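Local coordinates for uncharacterized protein (Bacteroides caccae, PDB 3NO2) that is of unknown function but folds as a six-bladed beta-propeller, a scaffold that in other proteins often carries binding or catalytic sites, at residues Leu173-Cys178 / Gln190-Glu194; Val215-Phe219 / Ser269-Pro273; Gly241-Leu246 / Gln258-Lys262. One frame throughout, in Å; residues are numbered along the deposited sequence.

Contact 1. Residues Leu173-Cys178 / Gln190-Glu194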
ATOM      1  N   LEU A 173     -12.946  -4.487  -4.228  1.00 15.41           N
ATOM      2  CA  LEU A 173     -13.511  -5.821  -4.361  1.00 16.92           C
ATOM      3  C   LEU A 173     -14.283  -5.914  -5.678  1.00 21.33           C
ATOM      4  O   LEU A 173     -14.665  -4.889  -6.263  1.00 19.65           O
ATOM      5  CB  LEU A 173     -14.438  -6.129  -3.198  1.00 19.02           C
ATOM      6  CG  LEU A 173     -13.831  -6.042  -1.794  1.00 13.78           C
ATOM      7  CD1 LEU A 173     -14.908  -6.328  -0.743  1.00 21.93           C
ATOM      8  CD2 LEU A 173     -12.663  -7.051  -1.763  1.00 17.13           C
ATOM      9  N   ASP A 174     -14.530  -7.154  -6.090  1.00 24.91           N
ATOM     10  CA  ASP A 174     -15.270  -7.433  -7.325  1.00 28.39           C
ATOM     11  C   ASP A 174     -16.603  -6.732  -7.373  1.00 27.95           C
ATOM     12  O   ASP A 174     -17.005  -6.284  -8.445  1.00 31.39           O
ATOM     13  CB  ASP A 174     -15.496  -8.945  -7.488  1.00 31.40           C
ATOM     14  CG  ASP A 174     -14.267  -9.667  -7.997  1.00 39.98           C
ATOM     15  OD1 ASP A 174     -13.418  -9.028  -8.662  1.00 54.19           O
ATOM     16  OD2 ASP A 174     -14.160 -10.890  -7.739  1.00 57.82           O
ATOM     17  N   ASN A 175     -17.294  -6.625  -6.234  1.00 24.46           N
ATOM     18  CA  ASN A 175     -18.602  -5.956  -6.197  1.00 25.69           C
ATOM     19  C   ASN A 175     -18.541  -4.446  -6.214  1.00 24.13           C
ATOM     20  O   ASN A 175     -19.573  -3.798  -6.127  1.00 24.67           O
ATOM     21  CB  ASN A 175     -19.462  -6.441  -5.004  1.00 27.62           C
ATOM     22  CG  ASN A 175     -18.987  -5.881  -3.655  1.00 33.19           C
ATOM     23  OD1 ASN A 175     -17.909  -5.282  -3.556  1.00 22.21           O
ATOM     24  ND2 ASN A 175     -19.804  -6.062  -2.616  1.00 31.26           N
ATOM     25  N   GLY A 176     -17.328  -3.876  -6.275  1.00 20.84           N
ATOM     26  CA  GLY A 176     -17.143  -2.430  -6.325  1.00 21.26           C
ATOM     27  C   GLY A 176     -16.982  -1.750  -4.961  1.00 18.65           C
ATOM     28  O   GLY A 176     -16.686  -0.548  -4.905  1.00 20.29           O
ATOM     29  N   ASP A 177     -17.168  -2.507  -3.882  1.00 17.36           N
ATOM     30  CA  ASP A 177     -16.887  -1.989  -2.537  1.00 16.72           C
ATOM     31  C   ASP A 177     -15.354  -1.873  -2.401  1.00 13.27           C
ATOM     32  O   ASP A 177     -14.596  -2.391  -3.232  1.00 15.70           O
ATOM     33  CB  ASP A 177     -17.413  -2.906  -1.431  1.00 14.35           C
ATOM     34  CG  ASP A 177     -18.928  -2.868  -1.258  1.00 20.47           C
ATOM     35  OD1 ASP A 177     -19.604  -2.088  -1.957  1.00 19.26           O
ATOM     36  OD2 ASP A 177     -19.400  -3.624  -0.388  1.00 20.14           O
ATOM     37  N   CYS A 178     -14.908  -1.188  -1.348  1.00 13.75           N
ATOM     38  CA  CYS A 178     -13.488  -1.168  -1.076  1.00 14.26           C
ATOM     39  C   CYS A 178     -13.217  -1.596   0.348  1.00 12.19           C
ATOM     40  O   CYS A 178     -14.060  -1.524   1.237  1.00 14.56           O
ATOM     41  CB  CYS A 178     -12.826   0.157  -1.415  1.00 18.35           C
ATOM     42  SG  CYS A 178     -13.116   1.469  -0.262  1.00 18.55           S
ATOM     43  N   GLN A 190     -14.775  -2.681   5.352  1.00 11.23           N
ATOM     44  CA  GLN A 190     -15.333  -2.679   4.027  1.00 10.88           C
ATOM     45  C   GLN A 190     -16.309  -1.508   3.926  1.00 12.33           C
ATOM     46  O   GLN A 190     -17.202  -1.400   4.796  1.00 14.14           O
ATOM     47  CB  GLN A 190     -16.020  -4.022   3.768  1.00 12.46           C
ATOM     48  CG  GLN A 190     -16.637  -4.130   2.385  1.00 13.07           C
ATOM     49  CD  GLN A 190     -17.230  -5.509   2.112  1.00 19.48           C
ATOM     50  OE1 GLN A 190     -16.795  -6.497   2.693  1.00 22.02           O
ATOM     51  NE2 GLN A 190     -18.217  -5.572   1.209  1.00 18.50           N
ATOM     52  N   LEU A 191     -16.135  -0.687   2.903  1.00 12.18           N
ATOM     53  CA  LEU A 191     -16.992   0.466   2.631  1.00 15.08           C
ATOM     54  C   LEU A 191     -17.864   0.218   1.413  1.00 19.84           C
ATOM     55  O   LEU A 191     -17.371  -0.181   0.364  1.00 18.30           O
ATOM     56  CB  LEU A 191     -16.175   1.718   2.328  1.00 21.21           C
ATOM     57  CG  LEU A 191     -15.292   2.227   3.440  1.00 20.36           C
ATOM     58  CD1 LEU A 191     -14.644   3.573   2.994  1.00 20.91           C
ATOM     59  CD2 LEU A 191     -16.057   2.386   4.728  1.00 24.96           C
ATOM     60  N   ASN A 192     -19.160   0.494   1.562  1.00 22.75           N
ATOM     61  CA  ASN A 192     -20.130   0.313   0.471  1.00 29.39           C
ATOM     62  C   ASN A 192     -19.907   1.399  -0.545  1.00 32.94           C
ATOM     63  O   ASN A 192     -19.749   2.583  -0.176  1.00 31.01           O
ATOM     64  CB  ASN A 192     -21.578   0.360   0.988  1.00 29.10           C
ATOM     65  CG  ASN A 192     -22.635   0.161  -0.126  1.00 38.24           C
ATOM     66  OD1 ASN A 192     -23.181   1.128  -0.650  1.00 40.87           O
ATOM     67  ND2 ASN A 192     -22.919  -1.096  -0.470  1.00 38.99           N
ATOM     68  N   LEU A 193     -19.895   0.978  -1.812  1.00 38.11           N
ATOM     69  CA  LEU A 193     -19.746   1.881  -2.966  1.00 40.98           C
ATOM     70  C   LEU A 193     -20.789   3.022  -2.926  1.00 40.89           C
ATOM     71  O   LEU A 193     -20.431   4.202  -2.788  1.00 38.89           O
ATOM     72  CB  LEU A 193     -19.862   1.064  -4.271  1.00 40.57           C
ATOM     73  CG  LEU A 193     -19.766   1.780  -5.632  1.00 44.94           C
ATOM     74  CD1 LEU A 193     -18.506   2.653  -5.732  1.00 45.31           C
ATOM     75  CD2 LEU A 193     -19.818   0.768  -6.775  1.00 46.01           C
ATOM     76  N   GLU A 194     -22.072   2.662  -2.981  1.00 42.20           N
ATOM     77  CA  GLU A 194     -23.147   3.673  -3.081  1.00 41.41           C
ATOM     78  C   GLU A 194     -23.211   4.623  -1.869  1.00 40.37           C
ATOM     79  O   GLU A 194     -23.190   5.851  -2.028  1.00 40.17           O
ATOM     80  CB  GLU A 194     -24.512   2.989  -3.294  1.00 41.95           C
TER
HETATM   81  O   HOH W   1     -21.999  -3.594   0.141  1.00 30.38           O

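Contact 2. Residues Val215-Phe219 / Ser269-Pro273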
ATOM      1  N   VAL A 215      -2.143  -2.862  10.322  1.00  5.65           N
ATOM      2  CA  VAL A 215      -2.763  -3.431   9.114  1.00  4.92           C
ATOM      3  C   VAL A 215      -2.402  -2.486   7.964  1.00  5.30           C
ATOM      4  O   VAL A 215      -2.934  -1.368   7.856  1.00  5.80           O
ATOM      5  CB  VAL A 215      -4.251  -3.679   9.235  1.00  5.22           C
ATOM      6  CG1 VAL A 215      -4.834  -4.189   7.908  1.00  7.20           C
ATOM      7  CG2 VAL A 215      -4.522  -4.646  10.376  1.00  7.17           C
ATOM      8  N   ALA A 216      -1.426  -2.918   7.162  1.00  5.21           N
ATOM      9  CA  ALA A 216      -0.854  -2.166   6.023  1.00  5.11           C
ATOM     10  C   ALA A 216      -1.576  -2.653   4.744  1.00  4.83           C
ATOM     11  O   ALA A 216      -2.791  -2.895   4.744  1.00  5.91           O
ATOM     12  CB  ALA A 216       0.663  -2.239   6.008  1.00  5.80           C
ATOM     13  N   GLN A 217      -0.883  -2.836   3.630  1.00  5.49           N
ATOM     14  CA  GLN A 217      -1.604  -3.067   2.391  1.00  4.65           C
ATOM     15  C   GLN A 217      -2.410  -4.360   2.432  1.00  5.78           C
ATOM     16  O   GLN A 217      -1.932  -5.422   2.898  1.00  5.40           O
ATOM     17  CB  GLN A 217      -0.654  -3.097   1.191  1.00  6.02           C
ATOM     18  CG  GLN A 217      -1.367  -3.024  -0.157  1.00  5.71           C
ATOM     19  CD  GLN A 217      -0.424  -2.855  -1.326  1.00  5.25           C
ATOM     20  OE1 GLN A 217       0.778  -2.624  -1.129  1.00  5.71           O
ATOM     21  NE2 GLN A 217      -0.963  -2.891  -2.549  1.00  6.41           N
ATOM     22  N   LEU A 218      -3.598  -4.267   1.848  1.00  6.08           N
ATOM     23  CA  LEU A 218      -4.507  -5.382   1.594  1.00  5.22           C
ATOM     24  C   LEU A 218      -4.548  -5.625   0.098  1.00  7.15           C
ATOM     25  O   LEU A 218      -4.704  -4.658  -0.672  1.00  7.16           O
ATOM     26  CB  LEU A 218      -5.899  -5.001   2.096  1.00  6.69           C
ATOM     27  CG  LEU A 218      -5.999  -4.541   3.562  1.00  6.67           C
ATOM     28  CD1 LEU A 218      -7.453  -4.051   3.823  1.00  8.90           C
ATOM     29  CD2 LEU A 218      -5.612  -5.646   4.517  1.00  8.55           C
ATOM     30  N   PHE A 219      -4.438  -6.885  -0.337  1.00  7.14           N
ATOM     31  CA  PHE A 219      -4.416  -7.209  -1.731  1.00  6.95           C
ATOM     32  C   PHE A 219      -5.431  -8.312  -1.997  1.00  7.80           C
ATOM     33  O   PHE A 219      -5.173  -9.492  -1.775  1.00  7.71           O
ATOM     34  CB  PHE A 219      -3.012  -7.608  -2.227  1.00  7.33           C
ATOM     35  CG  PHE A 219      -2.857  -7.456  -3.708  1.00 10.24           C
ATOM     36  CD1 PHE A 219      -3.369  -8.391  -4.560  1.00 12.98           C
ATOM     37  CD2 PHE A 219      -2.207  -6.361  -4.202  1.00 10.88           C
ATOM     38  CE1 PHE A 219      -3.226  -8.198  -5.961  1.00 13.62           C
ATOM     39  CE2 PHE A 219      -2.091  -6.172  -5.587  1.00 15.19           C
ATOM     40  CZ  PHE A 219      -2.626  -7.077  -6.411  1.00 13.24           C
ATOM     41  N   SER A 269       5.094  -3.718   4.452  1.00  4.96           N
ATOM     42  CA  SER A 269       3.881  -2.906   4.455  1.00  5.36           C
ATOM     43  C   SER A 269       3.210  -2.848   3.093  1.00  5.47           C
ATOM     44  O   SER A 269       2.101  -2.334   2.995  1.00  4.95           O
ATOM     45  CB  SER A 269       4.100  -1.493   4.980  1.00  6.84           C
ATOM     46  OG  SER A 269       5.037  -0.802   4.175  1.00  8.61           O
ATOM     47  N   THR A 270       3.842  -3.403   2.048  1.00  4.68           N
ATOM     48  CA  THR A 270       3.333  -3.315   0.684  1.00  4.57           C
ATOM     49  C   THR A 270       3.688  -4.581  -0.083  1.00  4.56           C
ATOM     50  O   THR A 270       4.759  -5.168   0.111  1.00  5.43           O
ATOM     51  CB  THR A 270       3.839  -2.020  -0.005  1.00  4.70           C
ATOM     52  OG1 THR A 270       3.403  -1.943  -1.372  1.00  5.62           O
ATOM     53  CG2 THR A 270       5.357  -1.872   0.028  1.00  5.63           C
ATOM     54  N   ILE A 271       2.802  -4.947  -1.003  1.00  5.47           N
ATOM     55  CA  ILE A 271       2.931  -6.174  -1.801  1.00  5.75           C
ATOM     56  C   ILE A 271       2.300  -5.996  -3.154  1.00  5.78           C
ATOM     57  O   ILE A 271       1.277  -5.332  -3.262  1.00  5.91           O
ATOM     58  CB  ILE A 271       2.274  -7.361  -1.064  1.00  5.71           C
ATOM     59  CG1 ILE A 271       2.449  -8.669  -1.798  1.00  7.31           C
ATOM     60  CG2 ILE A 271       0.781  -7.113  -0.799  1.00  7.81           C
ATOM     61  CD1 ILE A 271       2.203  -9.900  -0.913  1.00  9.25           C
ATOM     62  N   CYS A 272       2.849  -6.665  -4.172  1.00  6.88           N
ATOM     63  CA  CYS A 272       2.204  -6.782  -5.477  1.00  7.18           C
ATOM     64  C   CYS A 272       2.610  -8.124  -6.093  1.00  7.11           C
ATOM     65  O   CYS A 272       3.799  -8.391  -6.157  1.00  7.80           O
ATOM     66  CB  CYS A 272       2.704  -5.637  -6.434  1.00  6.36           C
ATOM     67  SG  CYS A 272       1.604  -5.473  -7.863  1.00  9.28           S
ATOM     68  N   PRO A 273       1.669  -8.903  -6.634  1.00  7.13           N
ATOM     69  CA  PRO A 273       2.122 -10.035  -7.481  1.00  8.76           C
ATOM     70  C   PRO A 273       2.975  -9.558  -8.649  1.00  9.49           C
ATOM     71  O   PRO A 273       2.748  -8.467  -9.191  1.00 11.05           O
ATOM     72  CB  PRO A 273       0.776 -10.619  -7.999  1.00 12.13           C
ATOM     73  CG  PRO A 273      -0.215 -10.255  -6.896  1.00 12.79           C
ATOM     74  CD  PRO A 273       0.204  -8.839  -6.528  1.00  9.54           C
TER
HETATM   75  O   HOH W   2       0.921  -3.152  -4.897  1.00  7.52           O

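Contact 3. Residues Gly241-Leu246 / Gln258-Lys262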
ATOM      1  N   GLY A 241       7.727 -12.635  19.736  1.00 24.40           N
ATOM      2  CA  GLY A 241       6.949 -13.766  19.225  1.00 21.64           C
ATOM      3  C   GLY A 241       7.259 -14.073  17.773  1.00 16.76           C
ATOM      4  O   GLY A 241       8.176 -13.497  17.175  1.00 19.10           O
ATOM      5  N   LYS A 242       6.520 -15.038  17.234  1.00 16.13           N
ATOM      6  CA  LYS A 242       6.586 -15.440  15.799  1.00 13.18           C
ATOM      7  C   LYS A 242       5.234 -15.117  15.162  1.00 11.05           C
ATOM      8  O   LYS A 242       4.364 -15.973  14.924  1.00 10.71           O
ATOM      9  CB  LYS A 242       6.967 -16.912  15.643  1.00 16.12           C
ATOM     10  CG  LYS A 242       8.365 -17.204  16.196  1.00 21.63           C
ATOM     11  CD  LYS A 242       8.608 -18.697  16.309  1.00 26.16           C
ATOM     12  CE  LYS A 242       9.869 -18.992  17.133  1.00 34.89           C
ATOM     13  NZ  LYS A 242      11.059 -18.463  16.442  1.00 36.98           N
ATOM     14  N   HIS A 243       5.089 -13.816  14.892  1.00  9.54           N
ATOM     15  CA  HIS A 243       3.919 -13.269  14.240  1.00  8.45           C
ATOM     16  C   HIS A 243       4.239 -13.021  12.777  1.00  6.78           C
ATOM     17  O   HIS A 243       5.269 -12.438  12.468  1.00  8.09           O
ATOM     18  CB  HIS A 243       3.539 -11.953  14.890  1.00  9.62           C
ATOM     19  CG  HIS A 243       3.258 -12.095  16.346  1.00 10.16           C
ATOM     20  ND1 HIS A 243       2.122 -12.707  16.801  1.00 11.69           N
ATOM     21  CD2 HIS A 243       3.996 -11.773  17.434  1.00 14.48           C
ATOM     22  CE1 HIS A 243       2.146 -12.726  18.129  1.00 14.07           C
ATOM     23  NE2 HIS A 243       3.266 -12.162  18.532  1.00 13.89           N
ATOM     24  N   PRO A 244       3.421 -13.546  11.875  1.00  6.33           N
ATOM     25  CA  PRO A 244       3.772 -13.444  10.463  1.00  7.26           C
ATOM     26  C   PRO A 244       3.830 -12.017   9.937  1.00  6.81           C
ATOM     27  O   PRO A 244       3.008 -11.156  10.285  1.00  5.81           O
ATOM     28  CB  PRO A 244       2.655 -14.210   9.758  1.00  7.15           C
ATOM     29  CG  PRO A 244       1.493 -14.173  10.716  1.00  7.52           C
ATOM     30  CD  PRO A 244       2.130 -14.240  12.083  1.00  7.19           C
ATOM     31  N   GLN A 245       4.824 -11.780   9.091  1.00  5.81           N
ATOM     32  CA  GLN A 245       4.936 -10.534   8.383  1.00  5.92           C
ATOM     33  C   GLN A 245       3.850 -10.342   7.343  1.00  5.54           C
ATOM     34  O   GLN A 245       3.441  -9.201   7.027  1.00  6.02           O
ATOM     35  CB  GLN A 245       6.286 -10.392   7.701  1.00  6.30           C
ATOM     36  CG  GLN A 245       7.506 -10.258   8.592  1.00  6.58           C
ATOM     37  CD  GLN A 245       7.825 -11.488   9.405  1.00  7.57           C
ATOM     38  OE1 GLN A 245       7.776 -12.603   8.860  1.00  7.39           O
ATOM     39  NE2 GLN A 245       8.132 -11.323  10.701  1.00  8.34           N
ATOM     40  N   LEU A 246       3.361 -11.426   6.784  1.00  6.78           N
ATOM     41  CA  LEU A 246       2.473 -11.422   5.644  1.00  5.41           C
ATOM     42  C   LEU A 246       1.615 -12.683   5.759  1.00  6.74           C
ATOM     43  O   LEU A 246       2.130 -13.760   6.027  1.00  6.84           O
ATOM     44  CB  LEU A 246       3.276 -11.420   4.338  1.00  6.03           C
ATOM     45  CG  LEU A 246       2.476 -11.582   3.074  1.00  6.37           C
ATOM     46  CD1 LEU A 246       1.578 -10.361   2.852  1.00  8.62           C
ATOM     47  CD2 LEU A 246       3.398 -11.822   1.837  1.00  7.30           C
ATOM     48  N   GLN A 258       1.588 -18.113   4.924  1.00  6.16           N
ATOM     49  CA  GLN A 258       2.188 -16.973   5.565  1.00  6.81           C
ATOM     50  C   GLN A 258       3.685 -16.948   5.414  1.00  5.68           C
ATOM     51  O   GLN A 258       4.310 -17.994   5.210  1.00  6.12           O
ATOM     52  CB  GLN A 258       1.840 -16.951   7.070  1.00  6.75           C
ATOM     53  CG  GLN A 258       2.429 -18.134   7.877  1.00  6.25           C
ATOM     54  CD  GLN A 258       1.863 -18.158   9.256  1.00  6.90           C
ATOM     55  OE1 GLN A 258       2.401 -17.527  10.195  1.00  6.85           O
ATOM     56  NE2 GLN A 258       0.751 -18.911   9.431  1.00  5.92           N
ATOM     57  N   LEU A 259       4.247 -15.746   5.555  1.00  5.92           N
ATOM     58  CA  LEU A 259       5.671 -15.537   5.811  1.00  6.97           C
ATOM     59  C   LEU A 259       5.833 -15.194   7.274  1.00  5.99           C
ATOM     60  O   LEU A 259       5.113 -14.298   7.774  1.00  6.22           O
ATOM     61  CB  LEU A 259       6.220 -14.354   4.982  1.00  6.88           C
ATOM     62  CG  LEU A 259       6.125 -14.506   3.475  1.00  6.78           C
ATOM     63  CD1 LEU A 259       6.732 -13.275   2.792  1.00  8.40           C
ATOM     64  CD2 LEU A 259       6.774 -15.818   2.955  1.00  7.20           C
ATOM     65  N   ASN A 260       6.697 -15.908   7.975  1.00  6.13           N
ATOM     66  CA  ASN A 260       6.826 -15.779   9.416  1.00  6.81           C
ATOM     67  C   ASN A 260       8.280 -16.063   9.799  1.00  9.01           C
ATOM     68  O   ASN A 260       8.633 -17.166  10.257  1.00  8.52           O
ATOM     69  CB  ASN A 260       5.856 -16.744  10.127  1.00  6.51           C
ATOM     70  CG  ASN A 260       5.725 -16.465  11.610  1.00  8.42           C
ATOM     71  OD1 ASN A 260       6.475 -15.669  12.188  1.00  8.60           O
ATOM     72  ND2 ASN A 260       4.732 -17.082  12.235  1.00  9.61           N
ATOM     73  N   ASP A 261       9.135 -15.068   9.618  1.00  7.88           N
ATOM     74  CA  ASP A 261      10.563 -15.185   9.913  1.00  8.23           C
ATOM     75  C   ASP A 261      11.115 -13.759   9.888  1.00  8.96           C
ATOM     76  O   ASP A 261      11.346 -13.189   8.848  1.00  8.69           O
ATOM     77  CB  ASP A 261      11.249 -16.085   8.917  1.00  8.34           C
ATOM     78  CG  ASP A 261      12.681 -16.404   9.324  1.00 12.01           C
ATOM     79  OD1 ASP A 261      13.290 -15.535   9.974  1.00 11.53           O
ATOM     80  OD2 ASP A 261      13.208 -17.480   8.959  1.00 11.94           O
ATOM     81  N   LYS A 262      11.259 -13.211  11.100  1.00  9.86           N
ATOM     82  CA  LYS A 262      11.642 -11.822  11.253  1.00 12.80           C
ATOM     83  C   LYS A 262      13.125 -11.593  10.999  1.00 14.70           C
ATOM     84  O   LYS A 262      13.546 -10.445  10.981  1.00 16.60           O
ATOM     85  CB  LYS A 262      11.252 -11.309  12.671  1.00 14.07           C
ATOM     86  CG  LYS A 262      12.091 -11.898  13.811  1.00 21.14           C
ATOM     87  CD  LYS A 262      11.487 -11.557  15.204  1.00 24.17           C
ATOM     88  CE  LYS A 262      11.882 -12.601  16.250  1.00 36.11           C
ATOM     89  NZ  LYS A 262      10.955 -13.808  16.269  1.00 32.65           N
TER
HETATM   90  O   HOH W   3       8.104 -13.479  12.856  1.00 10.57           O

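Contact 1. Residues Leu173-Cys178 / Gln190-Glu194
D177 reaches across to Q190, L191 and L193, and its carboxylate gathers the polar contacts of this corner. The first side-chain atom, CB of D177, lies 3.3 Å from the carbonyl O of L191. The next torsion (chi1 -74°, CG anti to the carbonyl carbon) sets the carboxylate beside 190-194, where the two oxygens take different partners. OD1 of D177 accepts the backbone N-H of L193 at 3.1 Å, the donor standing above the carboxylate plane. OD2 of D177 offers its anti lone pair to NE2 of Q190 at 2.8 Å and lies almost exactly in the amide plane of the extended Q190 chain, while CD1 of L173 packs against CD of Q190 at 3.8 Å. OD2 also receives a water that ND2 of N192 in turn donates to, and a weak bond from ND2 of N175; OD1 of N192 accepts the backbone N-H of S195, which helps hold its amide. N175 uses OD1 to take the backbone N-H of D177 in an Asx turn, which helps position the aspartate just after the type I turn L173-G176. C178 and L191 form an antiparallel hydrogen-bonded pair, with N of L191 2.8 Å from O of C178. The contact thus joins the turn between strands 169-172 and 178-181 to the end of strand 187-191, while Q190 and L191 touch strand 198-203, an edge strand of this blade.

Contact 2. Residues Val215-Phe219 / Ser269-Pro273
Strand segments 215-219 and 270-273 point nearly the same way, axes 14° apart and 6.6 Å at closest approach; A216 and Q217 lie beside S269, just before the second strand, and T270. A backbone bond joins them where N of Q217 donates to O of S269 at 3.1 Å. Beyond it the link passes to side chains. Q217 stretches out with CG anti to its own N (chi1 -167°) and sets OE1 2.7 Å from OG1 of T270, which donates nearly along the C=O axis. The backbone N of I271 reaches the same OE1 from above the amide plane, and NE2 of Q129 adds a further bond to it. NE2 of Q217 donates a hydrogen to a water that also bonds to O of I271. Farther on, P273 lays CD over one face of the F219 ring, 3.6 Å from the centroid, as a CH-pi contact, while CB of F219 meets CG2 of I271 at 4.1 Å. Strands 214-220 and 270-274 belong to different four-stranded sheets, each outermost in its own. Such lengthwise packing of the inner strands of neighbouring blades is characteristic of a beta-propeller, here six-bladed.

Contact 3. Residues Gly241-Leu246 / Gln258-Lys262
Q245 and N260 each send an amide across the contact to the backbone of the other segment. The Q245 chain folds at chi2 (67°) and brings OE1 to 2.9 Å from N of D261, a nearly straight bond with the donor tilted a little from the carbonyl plane. N260 answers in the other direction: its ND2 donates to O of K242 at 2.9 Å, with that oxygen lying close to the amide plane of N260 but the donor well above the carbonyl plane of K242. The two amides are bridged by a water, which accepts from NE2 of Q245 and donates to OD1 of N260. NZ of K262 bonds to O of G241 at 2.9 Å.

A second layer holds these groups in place. OE1 of Q258 accepts from ND2 of N260 and rests 3.4 Å from CB of P244, so that the proline lies against both polar side chains. Toward the blade, N of L259 donates to O of L246, and the leucines lie side by side, CD2 of L246 3.8 Å from CD1 of L259. Q245 and L246 both face L259 in a classic beta bulge, in which the bond from N of Q245 to O of L259 is weak. Further out, OD1 of D261 takes the backbone N-H groups of V263 and K264, N230 bonds to O of P244, and H243 meets F213 edge-to-face.

Every direct hydrogen bond between the segments thus has a main-chain atom at one end at least, and glutamine and asparagine amides stand in where the regular pairing of strands 246-249 and 255-259 gives out. NZ of K242 lies 4.7 Å from NZ of K262, and the latter's bond to G241 probably offsets part of the repulsion.

Along the chain, contact 1 comes first, closing a short loop from L173 to E194 that stays within the blade formed by strands 169-172 to 198-203. Contact 2 opens next, at V215, and closes only at P273, spanning the whole of the following blade. Contact 3 is nested inside that span: 241-246 and 258-262 lie at one end of strands 246-249 and 255-259. Contact 2 ties this blade to the last one, in which the C-terminal strand 270-274 pairs with the N-terminal strand 6-10 and so closes the ring. Contacts 2 and 3 touch through I271 and L246, whereas contacts 1 and 3 remain about 15 Å apart at their nearest atoms.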